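Local coordinates for protein MTH169 (Methanobacterium thermoautotrophicum, PDB 1GTD) that is of unassigned function but belongs to a family of small alpha-beta proteins of the PurS type and associates with further copies of itself in a four-chain assembly, at residues V5-R10 / I43-D48. Numbering follows the deposited sequence.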
loop_
_atom_site.group_PDB
_atom_site.type_symbol
_atom_site.label_atom_id
_atom_site.label_comp_id
_atom_site.label_asym_id
_atom_site.label_seq_id
_atom_site.Cartn_x
_atom_site.Cartn_y
_atom_site.Cartn_z
ATOM N N VAL B 5 14.359 -5.168 -15.931
ATOM C CA VAL B 5 14.778 -4.773 -14.590
ATOM C C VAL B 5 13.838 -5.221 -13.477
ATOM O O VAL B 5 12.621 -5.191 -13.633
ATOM C CB VAL B 5 14.918 -3.232 -14.492
ATOM C CG1 VAL B 5 15.569 -2.841 -13.167
ATOM C CG2 VAL B 5 15.710 -2.699 -15.677
ATOM N N GLU B 6 14.413 -5.639 -12.352
ATOM C CA GLU B 6 13.620 -6.042 -11.194
ATOM C C GLU B 6 14.211 -5.458 -9.916
ATOM O O GLU B 6 15.365 -5.735 -9.573
ATOM C CB GLU B 6 13.551 -7.560 -11.042
ATOM C CG GLU B 6 12.787 -7.963 -9.774
ATOM C CD GLU B 6 12.693 -9.463 -9.564
ATOM O OE1 GLU B 6 13.751 -10.131 -9.515
ATOM O OE2 GLU B 6 11.557 -9.973 -9.433
ATOM N N VAL B 7 13.419 -4.649 -9.215
ATOM C CA VAL B 7 13.865 -4.037 -7.966
ATOM C C VAL B 7 13.045 -4.574 -6.797
ATOM O O VAL B 7 11.822 -4.417 -6.756
ATOM C CB VAL B 7 13.723 -2.506 -7.997
ATOM C CG1 VAL B 7 14.332 -1.909 -6.747
ATOM C CG2 VAL B 7 14.410 -1.948 -9.216
ATOM N N ARG B 8 13.724 -5.227 -5.857
ATOM C CA ARG B 8 13.060 -5.783 -4.681
ATOM C C ARG B 8 13.367 -4.877 -3.500
ATOM O O ARG B 8 14.524 -4.566 -3.234
ATOM C CB ARG B 8 13.544 -7.208 -4.438
ATOM C CG ARG B 8 13.376 -8.089 -5.673
ATOM C CD ARG B 8 13.789 -9.514 -5.406
ATOM N NE ARG B 8 12.876 -10.164 -4.470
ATOM C CZ ARG B 8 11.924 -11.030 -4.818
ATOM N NH1 ARG B 8 11.754 -11.362 -6.098
ATOM N NH2 ARG B 8 11.139 -11.564 -3.883
ATOM N N ILE B 9 12.322 -4.438 -2.807
ATOM C CA ILE B 9 12.466 -3.523 -1.682
ATOM C C ILE B 9 11.894 -4.074 -0.378
ATOM O O ILE B 9 10.741 -4.489 -0.321
ATOM C CB ILE B 9 11.782 -2.197 -2.026
ATOM C CG1 ILE B 9 12.273 -1.736 -3.399
ATOM C CG2 ILE B 9 12.117 -1.137 -0.999
ATOM C CD1 ILE B 9 11.545 -0.545 -3.969
ATOM N N ARG B 10 12.706 -4.066 0.677
ATOM C CA ARG B 10 12.259 -4.571 1.972
ATOM C C ARG B 10 12.894 -3.803 3.137
ATOM O O ARG B 10 14.094 -3.540 3.143
ATOM C CB ARG B 10 12.580 -6.061 2.074
ATOM C CG ARG B 10 12.019 -6.733 3.311
ATOM C CD ARG B 10 12.244 -8.228 3.248
ATOM N NE ARG B 10 13.656 -8.542 3.045
ATOM C CZ ARG B 10 14.135 -9.772 2.874
ATOM N NH1 ARG B 10 13.311 -10.816 2.880
ATOM N NH2 ARG B 10 15.439 -9.957 2.699
ATOM N N ILE B 43 9.285 -4.374 -7.953
ATOM C CA ILE B 43 8.956 -3.545 -9.091
ATOM C C ILE B 43 9.747 -4.082 -10.265
ATOM O O ILE B 43 10.958 -4.269 -10.155
ATOM C CB ILE B 43 9.368 -2.103 -8.857
ATOM C CG1 ILE B 43 8.804 -1.628 -7.522
ATOM C CG2 ILE B 43 8.870 -1.237 -10.001
ATOM C CD1 ILE B 43 9.240 -0.239 -7.132
ATOM N N THR B 44 9.064 -4.345 -11.376
ATOM C CA THR B 44 9.725 -4.850 -12.570
ATOM C C THR B 44 9.398 -3.916 -13.732
ATOM O O THR B 44 8.361 -3.262 -13.731
ATOM C CB THR B 44 9.248 -6.275 -12.921
ATOM O OG1 THR B 44 9.105 -7.058 -11.726
ATOM C CG2 THR B 44 10.268 -6.955 -13.805
ATOM N N PHE B 45 10.281 -3.843 -14.719
ATOM C CA PHE B 45 10.047 -2.975 -15.872
ATOM C C PHE B 45 11.155 -3.044 -16.909
ATOM O O PHE B 45 12.327 -3.258 -16.590
ATOM C CB PHE B 45 9.846 -1.519 -15.424
ATOM C CG PHE B 45 11.032 -0.924 -14.713
ATOM C CD1 PHE B 45 12.070 -0.335 -15.430
ATOM C CD2 PHE B 45 11.120 -0.966 -13.322
ATOM C CE1 PHE B 45 13.179 0.202 -14.771
ATOM C CE2 PHE B 45 12.228 -0.433 -12.651
ATOM C CZ PHE B 45 13.256 0.150 -13.382
ATOM N N THR B 46 10.763 -2.862 -18.160
ATOM C CA THR B 46 11.682 -2.899 -19.284
ATOM C C THR B 46 12.321 -1.530 -19.517
ATOM O O THR B 46 11.772 -0.498 -19.114
ATOM C CB THR B 46 10.931 -3.364 -20.539
ATOM O OG1 THR B 46 10.652 -4.760 -20.409
ATOM C CG2 THR B 46 11.745 -3.114 -21.806
HETATM N N MSE B 47 13.480 -1.523 -20.173
HETATM C CA MSE B 47 14.187 -0.277 -20.430
HETATM C C MSE B 47 15.275 -0.413 -21.495
HETATM O O MSE B 47 16.250 -1.132 -21.302
HETATM C CB MSE B 47 14.790 0.206 -19.113
HETATM C CG MSE B 47 15.652 1.445 -19.175
HETATM SE SE MSE B 47 16.183 1.906 -17.351
HETATM C CE MSE B 47 15.289 3.618 -17.169
ATOM N N ASP B 48 15.100 0.270 -22.625
ATOM C CA ASP B 48 16.091 0.237 -23.701
ATOM C C ASP B 48 17.230 1.186 -23.351
ATOM O O ASP B 48 17.008 2.382 -23.153
ATOM C CB ASP B 48 15.482 0.691 -25.033
ATOM C CG ASP B 48 14.472 -0.291 -25.585
ATOM O OD1 ASP B 48 14.808 -1.493 -25.674
ATOM O OD2 ASP B 48 13.349 0.141 -25.939
#
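Four backbone hydrogen bonds join strand 5-10 to the antiparallel strand 43-47, two around each hydrogen-bonded pair. Val-7 and Ile-43 make the straighter set: Val-7 N points nearly along the C=O axis of Ile-43 O at 2.7 Å (N-H...O 175°), and Ile-43 N returns to Val-7 O at 2.8 Å. In the other set, Phe-45 N reaches Val-5 O within its carbonyl plane, whereas Val-5 N meets Phe-45 O from above the carbonyl plane, 2.9 Å away. Between them sits the non-hydrogen-bonded pair Glu-6 and Thr-44, whose side chains share the sheet face opposite that of Val-5, Val-7, Ile-43 and Phe-45.

Phe-45 CG lies between its backbone N and carbonyl carbon (chi1 61°), which sets the ring alongside Val-5. Val-5 CB rests over one face of the Phe-45 ring, 4.0 Å from the ring centroid and displaced toward the rim, a CH-pi contact; Val-5 CG1, anti to the backbone N, touches Phe-45 CZ at 3.8 Å. Farther along, the CD1 tips of Ile-9 and Ile-43 meet obliquely at 3.9 Å.

Helix 59-67 packs on this apolar face, Met-62 against Phe-45 and Leu-67 against both isoleucines, while Ile-23 and Val-34 of the second subunit pack on Ile-43 and Phe-45. Thr-44 also pairs with an antiparallel strand of that subunit. Strand 3-11 thus lies between 37-47 and 73-81 in an antiparallel sheet continued across the interface, one face covered by helix and neighbouring subunit.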